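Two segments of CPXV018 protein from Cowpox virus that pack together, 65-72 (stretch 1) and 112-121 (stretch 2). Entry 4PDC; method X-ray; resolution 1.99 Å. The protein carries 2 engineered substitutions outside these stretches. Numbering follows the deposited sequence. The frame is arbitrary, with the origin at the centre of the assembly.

Stretch 1 (65-72) LFRRVPTS
Stretch 2, residues 112-121: TNKNMWLTTS

Stretch 1 is an irregular, largely extended segment, whereas stretch 2 enters a helix at Asn-113 that continues beyond Ser-121. Phi/psi in stretch 1 run from -86/-13° at Leu-65 through -79/117° at Phe-66, -90/66° at Arg-67 and -59/132° at Arg-68 to -96/139°, -62/148° and -135/154° at Val-69, Pro-70 and Thr-71, ending at -79/-16° at Ser-72. A weak bond from Arg-68 N to Phe-66 O (3.0 Å) marks a tight bend around Arg-67. In stretch 2, Thr-112 (-138/161°, chi1 p) is the N-cap, its OG1 accepting from Asn-115 N at 3.1 Å; residues 113-118 stay near -63/-40°, then Thr-119 (-90/-5°) and Thr-120 (-127/-12°) depart from that geometry before Ser-121 returns to -62/-52°.

The two stretches run in opposite senses: CA atoms pair Phe-66 with Trp-117 (7.5 Å), Arg-67 with Met-116 (7.9 Å) and Arg-68 with Asn-113 (5.9 Å). Together they bury 415 Å².

Asn-113, in the first helical turn, points toward stretch 1 with chi1 m and chi2 -34°. Its amide offers both an acceptor and a donor, and it uses them on the backbone of one residue: Val-69 N donates to Asn-113 OD1 (2.8 Å, 159°), and Asn-113 ND2 donates to Val-69 O (3.1 Å, 161°). The extended backbone at Val-69 thus finds the polar partners that a strand neighbour would otherwise supply. Val-69, chi1 m, also brings CG2 to 3.3 Å from Asn-113 OD1, and Thr-71, chi1 p, places CG2 3.4 Å from Asn-113 ND2.

Phe-66 supplies the apolar centre. Its CA-to-CB bond points sideways, but chi1 t and chi2 55° carry the ring onto the helix, burying it. The edge of Trp-117 (chi1 t, chi2 -98°) meets one face of this ring, with Phe-66 CZ 3.8 Å from Trp-117 CE3, six-membered ring centroids 5.1 Å apart and planes at 84°. Near the plane of the Phe-66 ring lie Asn-113 O, 3.8 Å from Phe-66 CZ, and Thr-120 OG1, 3.9 Å from Phe-66 CD1. Thr-120, chi1 p, directs OG1 back to Met-116 O (2.6 Å), satisfying its hydroxyl beside the aromatic ring.

Met-116 points toward stretch 1 in a t, t, m conformation, long and flexible enough to fill the space beside the bend. Met-116 CG lies 3.7 Å from Phe-66 CE1, while SD sits obliquely 4.6 Å from the Phe-66 ring centroid and approaches Arg-67 O to 3.1 Å. Arg-67 CB packs 3.8 Å from Met-116 SD.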

# COMPACT_ATOMS: atom_id res chain seq x y z
N LEU E 65 -6.78 -14.85 -3.70
CA LEU E 65 -5.33 -15.01 -3.59
C LEU E 65 -4.95 -16.19 -2.70
O LEU E 65 -3.79 -16.62 -2.68
CB LEU E 65 -4.69 -13.73 -3.02
CG LEU E 65 -4.66 -12.51 -3.94
CD1 LEU E 65 -4.27 -11.27 -3.14
CD2 LEU E 65 -3.68 -12.72 -5.08
N PHE E 66 -5.91 -16.72 -1.95
CA PHE E 66 -5.64 -17.86 -1.08
C PHE E 66 -5.62 -19.14 -1.90
O PHE E 66 -6.62 -19.52 -2.50
CB PHE E 66 -6.69 -17.96 0.04
CG PHE E 66 -6.45 -19.10 0.99
CD1 PHE E 66 -5.23 -19.22 1.65
CD2 PHE E 66 -7.43 -20.03 1.25
CE1 PHE E 66 -5.01 -20.27 2.54
CE2 PHE E 66 -7.21 -21.08 2.13
CZ PHE E 66 -6.00 -21.19 2.77
N ARG E 67 -4.47 -19.80 -1.92
CA ARG E 67 -4.28 -20.99 -2.75
C ARG E 67 -4.67 -22.25 -1.99
O ARG E 67 -3.82 -23.10 -1.70
CB ARG E 67 -2.84 -21.07 -3.24
CG ARG E 67 -2.37 -19.78 -3.90
CD ARG E 67 -1.27 -20.02 -4.92
NE ARG E 67 0.01 -20.35 -4.30
CZ ARG E 67 0.96 -19.46 -4.02
NH1 ARG E 67 0.80 -18.17 -4.29
NH2 ARG E 67 2.10 -19.87 -3.46
N ARG E 68 -5.95 -22.36 -1.68
CA ARG E 68 -6.49 -23.51 -0.96
C ARG E 68 -6.23 -24.81 -1.73
O ARG E 68 -6.48 -24.87 -2.93
CB ARG E 68 -8.00 -23.32 -0.74
CG ARG E 68 -8.69 -24.48 -0.03
CD ARG E 68 -10.15 -24.17 0.25
NE ARG E 68 -11.03 -24.57 -0.85
CZ ARG E 68 -11.38 -23.78 -1.86
NH1 ARG E 68 -10.93 -22.54 -1.95
NH2 ARG E 68 -12.19 -24.25 -2.81
N VAL E 69 -5.72 -25.83 -1.05
CA VAL E 69 -5.52 -27.13 -1.68
C VAL E 69 -6.72 -28.01 -1.38
O VAL E 69 -7.25 -27.99 -0.26
CB VAL E 69 -4.22 -27.83 -1.21
CG1 VAL E 69 -3.01 -26.98 -1.56
CG2 VAL E 69 -4.25 -28.11 0.29
N PRO E 70 -7.19 -28.79 -2.38
CA PRO E 70 -8.29 -29.71 -2.08
C PRO E 70 -7.87 -30.73 -1.03
O PRO E 70 -6.70 -31.11 -1.00
CB PRO E 70 -8.58 -30.37 -3.43
CG PRO E 70 -7.96 -29.48 -4.45
CD PRO E 70 -6.77 -28.86 -3.79
N THR E 71 -8.81 -31.17 -0.20
CA THR E 71 -8.50 -32.12 0.87
C THR E 71 -9.55 -33.22 0.95
O THR E 71 -10.69 -33.03 0.55
CB THR E 71 -8.44 -31.42 2.26
OG1 THR E 71 -9.76 -31.05 2.66
CG2 THR E 71 -7.55 -30.19 2.21
N SER E 72 -9.14 -34.37 1.48
CA SER E 72 -10.07 -35.44 1.79
C SER E 72 -10.78 -35.13 3.10
O SER E 72 -11.81 -35.73 3.41
CB SER E 72 -9.33 -36.78 1.88
OG SER E 72 -8.30 -36.72 2.84
N THR E 112 -0.44 -27.53 4.41
CA THR E 112 -1.85 -27.63 4.73
C THR E 112 -2.54 -26.29 4.56
O THR E 112 -1.88 -25.24 4.56
CB THR E 112 -2.06 -28.10 6.16
OG1 THR E 112 -1.48 -27.15 7.05
CG2 THR E 112 -1.43 -29.47 6.38
N ASN E 113 -3.86 -26.31 4.44
CA ASN E 113 -4.64 -25.09 4.38
C ASN E 113 -4.47 -24.30 5.67
O ASN E 113 -4.41 -23.07 5.65
CB ASN E 113 -6.11 -25.41 4.13
CG ASN E 113 -6.35 -25.96 2.73
OD1 ASN E 113 -5.69 -25.56 1.78
ND2 ASN E 113 -7.31 -26.87 2.60
N LYS E 114 -4.36 -25.01 6.79
CA LYS E 114 -4.18 -24.39 8.09
C LYS E 114 -2.89 -23.55 8.14
O LYS E 114 -2.90 -22.41 8.60
CB LYS E 114 -4.16 -25.46 9.18
CG LYS E 114 -4.13 -24.91 10.60
CD LYS E 114 -4.13 -26.05 11.61
CE LYS E 114 -4.17 -25.52 13.04
NZ LYS E 114 -4.10 -26.61 14.04
N ASN E 115 -1.80 -24.13 7.66
CA ASN E 115 -0.52 -23.42 7.65
C ASN E 115 -0.49 -22.26 6.66
O ASN E 115 0.00 -21.18 6.98
CB ASN E 115 0.62 -24.39 7.35
CG ASN E 115 1.02 -25.21 8.56
OD1 ASN E 115 0.98 -24.73 9.70
ND2 ASN E 115 1.42 -26.46 8.33
N MET E 116 -1.01 -22.49 5.46
CA MET E 116 -1.02 -21.45 4.44
C MET E 116 -1.87 -20.27 4.89
O MET E 116 -1.53 -19.10 4.67
CB MET E 116 -1.54 -22.00 3.12
CG MET E 116 -1.42 -21.02 1.96
SD MET E 116 -2.16 -21.63 0.44
CE MET E 116 -1.22 -23.14 0.18
N TRP E 117 -3.00 -20.58 5.52
CA TRP E 117 -3.90 -19.56 6.03
C TRP E 117 -3.19 -18.69 7.06
O TRP E 117 -3.33 -17.47 7.07
CB TRP E 117 -5.13 -20.22 6.65
CG TRP E 117 -6.17 -19.27 7.17
CD1 TRP E 117 -6.34 -18.86 8.46
CD2 TRP E 117 -7.20 -18.62 6.40
NE1 TRP E 117 -7.41 -18.00 8.55
CE2 TRP E 117 -7.95 -17.83 7.30
CE3 TRP E 117 -7.55 -18.63 5.05
CZ2 TRP E 117 -9.04 -17.06 6.89
CZ3 TRP E 117 -8.63 -17.87 4.64
CH2 TRP E 117 -9.36 -17.09 5.56
N LEU E 118 -2.40 -19.34 7.91
CA LEU E 118 -1.66 -18.66 8.97
C LEU E 118 -0.57 -17.76 8.42
O LEU E 118 -0.37 -16.65 8.91
CB LEU E 118 -1.04 -19.69 9.93
CG LEU E 118 -0.14 -19.16 11.05
CD1 LEU E 118 -0.93 -18.30 12.03
CD2 LEU E 118 0.54 -20.31 11.78
N THR E 119 0.14 -18.24 7.41
CA THR E 119 1.29 -17.51 6.90
C THR E 119 0.96 -16.51 5.79
O THR E 119 1.84 -15.77 5.37
CB THR E 119 2.37 -18.47 6.36
OG1 THR E 119 1.85 -19.21 5.25
CG2 THR E 119 2.81 -19.43 7.45
N THR E 120 -0.29 -16.48 5.33
CA THR E 120 -0.65 -15.61 4.19
C THR E 120 -1.82 -14.66 4.42
O THR E 120 -2.05 -13.77 3.60
CB THR E 120 -1.00 -16.43 2.93
OG1 THR E 120 -2.24 -17.13 3.13
CG2 THR E 120 0.11 -17.42 2.60
N SER E 121 -2.58 -14.85 5.49
CA SER E 121 -3.78 -14.03 5.70
C SER E 121 -3.45 -12.54 5.85
O SER E 121 -4.03 -11.70 5.16
CB SER E 121 -4.55 -14.53 6.92
OG SER E 121 -5.31 -15.68 6.59